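Local coordinates for insecticidal crystal protein Cry7Cal (Bacillus thuringiensis, PDB 5ZI1) that probably acts as a receptor-binding, pore-forming insect toxin, this chain spanning the helical domain and the two β-rich domains of a longer protoxin, at residues Leu141-Gln146 with Met225-Leu229; Leu47-Lys51 with Arg87-Glu91. The contacts are given in a common frame with arbitrary orientation. Residue numbers count along the deposited sequence, not the author numbering.

Interaction 1: Leu141-Gln146 with Met225-Leu229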
loop_
_atom_site.group_PDB
_atom_site.type_symbol
_atom_site.label_atom_id
_atom_site.label_comp_id
_atom_site.label_asym_id
_atom_site.label_seq_id
_atom_site.Cartn_x
_atom_site.Cartn_y
_atom_site.Cartn_z
ATOM N N LEU A 141 -1.545 -10.242 -14.305
ATOM C CA LEU A 141 -0.621 -9.857 -13.240
ATOM C C LEU A 141 -1.178 -10.170 -11.852
ATOM O O LEU A 141 -0.456 -10.707 -11.001
ATOM C CB LEU A 141 -0.268 -8.378 -13.364
ATOM C CG LEU A 141 0.804 -7.893 -12.392
ATOM C CD1 LEU A 141 2.060 -8.820 -12.441
ATOM C CD2 LEU A 141 1.164 -6.454 -12.726
ATOM N N THR A 142 -2.459 -9.871 -11.603
ATOM C CA THR A 142 -2.999 -10.104 -10.264
ATOM C C THR A 142 -3.065 -11.593 -9.951
ATOM O O THR A 142 -2.758 -12.014 -8.827
ATOM C CB THR A 142 -4.387 -9.458 -10.111
ATOM O OG1 THR A 142 -4.263 -8.039 -10.161
ATOM C CG2 THR A 142 -4.981 -9.811 -8.786
ATOM N N VAL A 143 -3.444 -12.407 -10.934
ATOM C CA VAL A 143 -3.362 -13.857 -10.756
ATOM C C VAL A 143 -1.945 -14.261 -10.372
ATOM O O VAL A 143 -1.735 -15.075 -9.464
ATOM C CB VAL A 143 -3.827 -14.587 -12.032
ATOM C CG1 VAL A 143 -3.596 -16.096 -11.912
ATOM C CG2 VAL A 143 -5.308 -14.281 -12.312
ATOM N N TYR A 144 -0.953 -13.688 -11.051
ATOM C CA TYR A 144 0.435 -14.042 -10.781
ATOM C C TYR A 144 0.825 -13.639 -9.364
ATOM O O TYR A 144 1.309 -14.466 -8.580
ATOM C CB TYR A 144 1.333 -13.363 -11.808
ATOM C CG TYR A 144 2.797 -13.656 -11.652
ATOM C CD1 TYR A 144 3.587 -12.897 -10.809
ATOM C CD2 TYR A 144 3.403 -14.678 -12.379
ATOM C CE1 TYR A 144 4.938 -13.152 -10.666
ATOM C CE2 TYR A 144 4.746 -14.940 -12.246
ATOM C CZ TYR A 144 5.511 -14.171 -11.389
ATOM O OH TYR A 144 6.855 -14.418 -11.263
ATOM N N ALA A 145 0.584 -12.375 -9.011
ATOM C CA ALA A 145 0.908 -11.883 -7.677
ATOM C C ALA A 145 0.281 -12.740 -6.589
ATOM O O ALA A 145 0.964 -13.147 -5.640
ATOM C CB ALA A 145 0.471 -10.432 -7.538
ATOM N N GLN A 146 -1.011 -13.055 -6.721
ATOM C CA GLN A 146 -1.695 -13.756 -5.636
ATOM C C GLN A 146 -1.214 -15.199 -5.507
ATOM O O GLN A 146 -1.082 -15.718 -4.389
ATOM C CB GLN A 146 -3.211 -13.708 -5.842
ATOM C CG GLN A 146 -3.774 -12.314 -5.811
ATOM C CD GLN A 146 -3.910 -11.744 -4.402
ATOM O OE1 GLN A 146 -3.968 -12.480 -3.421
ATOM N NE2 GLN A 146 -3.980 -10.416 -4.306
ATOM N N MET A 225 -4.288 -4.725 -5.432
ATOM C CA MET A 225 -4.275 -6.117 -5.874
ATOM C C MET A 225 -2.871 -6.712 -5.869
ATOM O O MET A 225 -2.704 -7.886 -5.517
ATOM C CB MET A 225 -4.890 -6.243 -7.262
ATOM C CG MET A 225 -6.425 -6.242 -7.249
ATOM S SD MET A 225 -7.136 -6.605 -8.878
ATOM C CE MET A 225 -7.190 -4.950 -9.564
ATOM N N VAL A 226 -1.852 -5.926 -6.234
ATOM C CA VAL A 226 -0.521 -6.490 -6.412
ATOM C C VAL A 226 0.522 -5.900 -5.466
ATOM O O VAL A 226 1.146 -6.646 -4.711
ATOM C CB VAL A 226 -0.070 -6.347 -7.871
ATOM C CG1 VAL A 226 1.371 -6.895 -8.036
ATOM C CG2 VAL A 226 -1.038 -7.084 -8.761
ATOM N N LEU A 227 0.731 -4.575 -5.496
ATOM C CA LEU A 227 1.892 -4.012 -4.803
ATOM C C LEU A 227 1.837 -4.261 -3.298
ATOM O O LEU A 227 2.874 -4.526 -2.666
ATOM C CB LEU A 227 2.019 -2.515 -5.063
ATOM C CG LEU A 227 2.069 -2.040 -6.500
ATOM C CD1 LEU A 227 2.369 -0.527 -6.546
ATOM C CD2 LEU A 227 3.093 -2.875 -7.289
ATOM N N ASP A 228 0.638 -4.174 -2.706
ATOM C CA ASP A 228 0.500 -4.364 -1.268
ATOM C C ASP A 228 0.894 -5.770 -0.835
ATOM O O ASP A 228 1.129 -5.995 0.353
ATOM C CB ASP A 228 -0.941 -4.047 -0.829
ATOM C CG ASP A 228 -1.262 -2.548 -0.883
ATOM O OD1 ASP A 228 -0.319 -1.726 -0.982
ATOM O OD2 ASP A 228 -2.464 -2.176 -0.809
ATOM N N LEU A 229 0.952 -6.722 -1.765
ATOM C CA LEU A 229 1.472 -8.051 -1.455
ATOM C C LEU A 229 2.984 -8.047 -1.261
ATOM O O LEU A 229 3.493 -8.834 -0.462
ATOM C CB LEU A 229 1.136 -9.035 -2.573
ATOM C CG LEU A 229 -0.283 -9.570 -2.732
ATOM C CD1 LEU A 229 -0.288 -10.505 -3.952
ATOM C CD2 LEU A 229 -0.764 -10.290 -1.475
#
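L141 starts the first turn of helix 141-165, whose i-to-i+4 pattern is fixed by A145 N to L141 O (2.8 Å) and Q146 N to T142 O (2.9 Å). Its CA-CB bond points sideways, yet L141 CG comes within 4.2 Å of V226 CG2, a loose apolar contact. T142 lies against M225 and V226 in the last part of helix 208-227: its OG1 is 3.5 Å from M225 SD and 3.6 Å from V226 CG2, and it has no hydrogen-bonding partner in the model, so this buried hydroxyl is met here by sulfur and methyl groups. V143 and Y144 face other neighbours, Y144 meeting the ring of H189. A145 is the point of closest backbone approach, with 5.7 Å between its CA and that of V226. The small side chain allows this, as A145 CB touches both V226 CG1 and L229 CD1 at 3.7 Å. Q146 supplies the polar link, a weak hydrogen bond from its NE2 to M225 O (3.1 Å, 129° at the hydrogen). Beyond V226 segment 225-229 turns, with L229 N bonded to V226 O at 3.0 Å, which brings L229 back toward A145. Because helix 141-165 also touches helices 13-26, 54-67 and 169-202 through these residues, the arrangement is that of the central helix in the α-helical bundle of a three-domain Cry toxin, the domain generally linked to pore formation.

Interaction 2: Leu47-Lys51 with Arg87-Glu91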
loop_
_atom_site.group_PDB
_atom_site.type_symbol
_atom_site.label_atom_id
_atom_site.label_comp_id
_atom_site.label_asym_id
_atom_site.label_seq_id
_atom_site.Cartn_x
_atom_site.Cartn_y
_atom_site.Cartn_z
ATOM N N LEU A 47 -9.914 -16.898 -1.400
ATOM C CA LEU A 47 -9.432 -16.963 -2.774
ATOM C C LEU A 47 -10.296 -17.866 -3.647
ATOM O O LEU A 47 -10.384 -17.648 -4.857
ATOM C CB LEU A 47 -7.969 -17.436 -2.797
ATOM C CG LEU A 47 -6.897 -16.401 -2.416
ATOM C CD1 LEU A 47 -5.498 -17.027 -2.270
ATOM C CD2 LEU A 47 -6.864 -15.303 -3.445
ATOM N N TRP A 48 -10.901 -18.895 -3.070
ATOM C CA TRP A 48 -11.793 -19.792 -3.795
ATOM C C TRP A 48 -13.113 -19.892 -3.044
ATOM O O TRP A 48 -13.405 -20.928 -2.428
ATOM C CB TRP A 48 -11.182 -21.182 -3.955
ATOM C CG TRP A 48 -10.018 -21.279 -4.887
ATOM C CD1 TRP A 48 -10.061 -21.476 -6.231
ATOM C CD2 TRP A 48 -8.629 -21.245 -4.529
ATOM N NE1 TRP A 48 -8.781 -21.562 -6.745
ATOM C CE2 TRP A 48 -7.886 -21.417 -5.716
ATOM C CE3 TRP A 48 -7.945 -21.077 -3.325
ATOM C CZ2 TRP A 48 -6.494 -21.424 -5.730
ATOM C CZ3 TRP A 48 -6.555 -21.088 -3.341
ATOM C CH2 TRP A 48 -5.850 -21.258 -4.531
ATOM N N PRO A 49 -13.934 -18.835 -3.073
ATOM C CA PRO A 49 -15.238 -18.891 -2.391
ATOM C C PRO A 49 -16.062 -20.057 -2.912
ATOM O O PRO A 49 -16.183 -20.263 -4.120
ATOM C CB PRO A 49 -15.892 -17.542 -2.734
ATOM C CG PRO A 49 -14.773 -16.660 -3.175
ATOM C CD PRO A 49 -13.736 -17.568 -3.794
ATOM N N ASN A 50 -16.607 -20.840 -1.984
ATOM C CA ASN A 50 -17.373 -22.037 -2.326
ATOM C C ASN A 50 -16.613 -22.936 -3.293
ATOM O O ASN A 50 -17.211 -23.603 -4.139
ATOM C CB ASN A 50 -18.747 -21.660 -2.881
ATOM C CG ASN A 50 -19.566 -20.881 -1.868
ATOM O OD1 ASN A 50 -20.188 -21.471 -0.976
ATOM N ND2 ASN A 50 -19.526 -19.545 -1.964
ATOM N N LYS A 51 -15.282 -22.952 -3.167
ATOM C CA LYS A 51 -14.424 -23.857 -3.926
ATOM C C LYS A 51 -14.555 -23.643 -5.431
ATOM O O LYS A 51 -14.395 -24.581 -6.213
ATOM C CB LYS A 51 -14.712 -25.312 -3.554
ATOM C CG LYS A 51 -14.257 -25.668 -2.141
ATOM C CD LYS A 51 -15.242 -26.597 -1.462
ATOM C CE LYS A 51 -14.659 -27.226 -0.209
ATOM N NZ LYS A 51 -13.856 -28.432 -0.562
ATOM N N ARG A 87 -5.890 -25.282 -5.906
ATOM C CA ARG A 87 -6.851 -25.299 -4.804
ATOM C C ARG A 87 -6.936 -26.685 -4.179
ATOM O O ARG A 87 -6.836 -26.837 -2.955
ATOM C CB ARG A 87 -8.239 -24.851 -5.257
ATOM C CG ARG A 87 -9.253 -25.149 -4.176
ATOM C CD ARG A 87 -10.667 -24.781 -4.548
ATOM N NE ARG A 87 -11.187 -25.567 -5.656
ATOM C CZ ARG A 87 -11.550 -26.839 -5.568
ATOM N NH1 ARG A 87 -12.025 -27.455 -6.641
ATOM N NH2 ARG A 87 -11.428 -27.493 -4.416
ATOM N N ASN A 88 -7.113 -27.717 -5.008
ATOM C CA ASN A 88 -7.222 -29.062 -4.453
ATOM C C ASN A 88 -5.923 -29.513 -3.786
ATOM O O ASN A 88 -5.965 -30.321 -2.850
ATOM C CB ASN A 88 -7.664 -30.052 -5.537
ATOM C CG ASN A 88 -9.178 -29.987 -5.788
ATOM O OD1 ASN A 88 -9.981 -30.474 -4.974
ATOM N ND2 ASN A 88 -9.574 -29.355 -6.895
ATOM N N ALA A 89 -4.767 -29.001 -4.224
ATOM C CA ALA A 89 -3.542 -29.472 -3.591
ATOM C C ALA A 89 -3.352 -28.791 -2.246
ATOM O O ALA A 89 -2.977 -29.441 -1.264
ATOM C CB ALA A 89 -2.327 -29.259 -4.508
ATOM N N LEU A 90 -3.632 -27.494 -2.175
ATOM C CA LEU A 90 -3.625 -26.831 -0.875
ATOM C C LEU A 90 -4.634 -27.463 0.076
ATOM O O LEU A 90 -4.319 -27.711 1.246
ATOM C CB LEU A 90 -3.904 -25.344 -1.040
ATOM C CG LEU A 90 -2.746 -24.588 -1.684
ATOM C CD1 LEU A 90 -3.206 -23.201 -2.107
ATOM C CD2 LEU A 90 -1.575 -24.502 -0.709
ATOM N N GLU A 91 -5.853 -27.735 -0.400
ATOM C CA GLU A 91 -6.829 -28.416 0.448
ATOM C C GLU A 91 -6.238 -29.699 1.007
ATOM O O GLU A 91 -6.263 -29.932 2.220
ATOM C CB GLU A 91 -8.111 -28.733 -0.324
ATOM C CG GLU A 91 -8.970 -27.540 -0.681
ATOM C CD GLU A 91 -10.165 -27.904 -1.591
ATOM O OE1 GLU A 91 -10.417 -29.117 -1.822
ATOM O OE2 GLU A 91 -10.844 -26.969 -2.081
#
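A CH-π contact of W48 with R87 joins the turn after helix 33-47 to helix 73-101 in the helical bundle of the toxin, together with a salt-bridge network of K51, R87 and E91 that crosses between the segments through the long K51-E91 pair alone. W48 is the first residue to leave helical geometry, and its indole lies against the aliphatic base of R87: R87 CB sits 3.6 Å from the centroid of the five-membered ring, 14° off the normal, with W48 CE2 to R87 CB at 3.5 Å. W48 CH2 also reaches L90 CD1 (4.1 Å). One helical turn apart, R87 NH2 and E91 OE2 form a very short 2.5 Å salt bridge, and K51 NZ adds a long one to the same E91 OE2 at 3.7 Å. The turn that presents the lysine is closed by K51 N to W48 O (2.9 Å). K51 O lies over the guanidinium face, 3.4 Å from R87 NE, but the angle is too poor for a hydrogen bond. Towards the core, W48 and L90 both meet L150 of helix 141-165, while L90 also packs on F40 and L44 of helix 33-47 and W48 meets the ring of W56 in helix 54-67.

From the N terminus, the chain first closes interaction 2: the turn after helix 33-47 meets helix 73-101 across a 35-residue excursion that includes helix 54-67. It then passes through helix 107-127 before interaction 1 opens at the start of helix 141-165 and closes after a further 78 residues, beyond helix 169-202, near the end of helix 208-227. The two loops therefore follow in series, neither nesting nor crossing. Their centres are about 18 Å apart, yet Q146 OE1 packs 4.0 Å from L47 CD2, so Q146, near the start of helix 141-165, touches both contacts. Interaction 2 ties two outer elements of the bundle together; interaction 1 ties the last part of helix 208-227 to central helix 141-165.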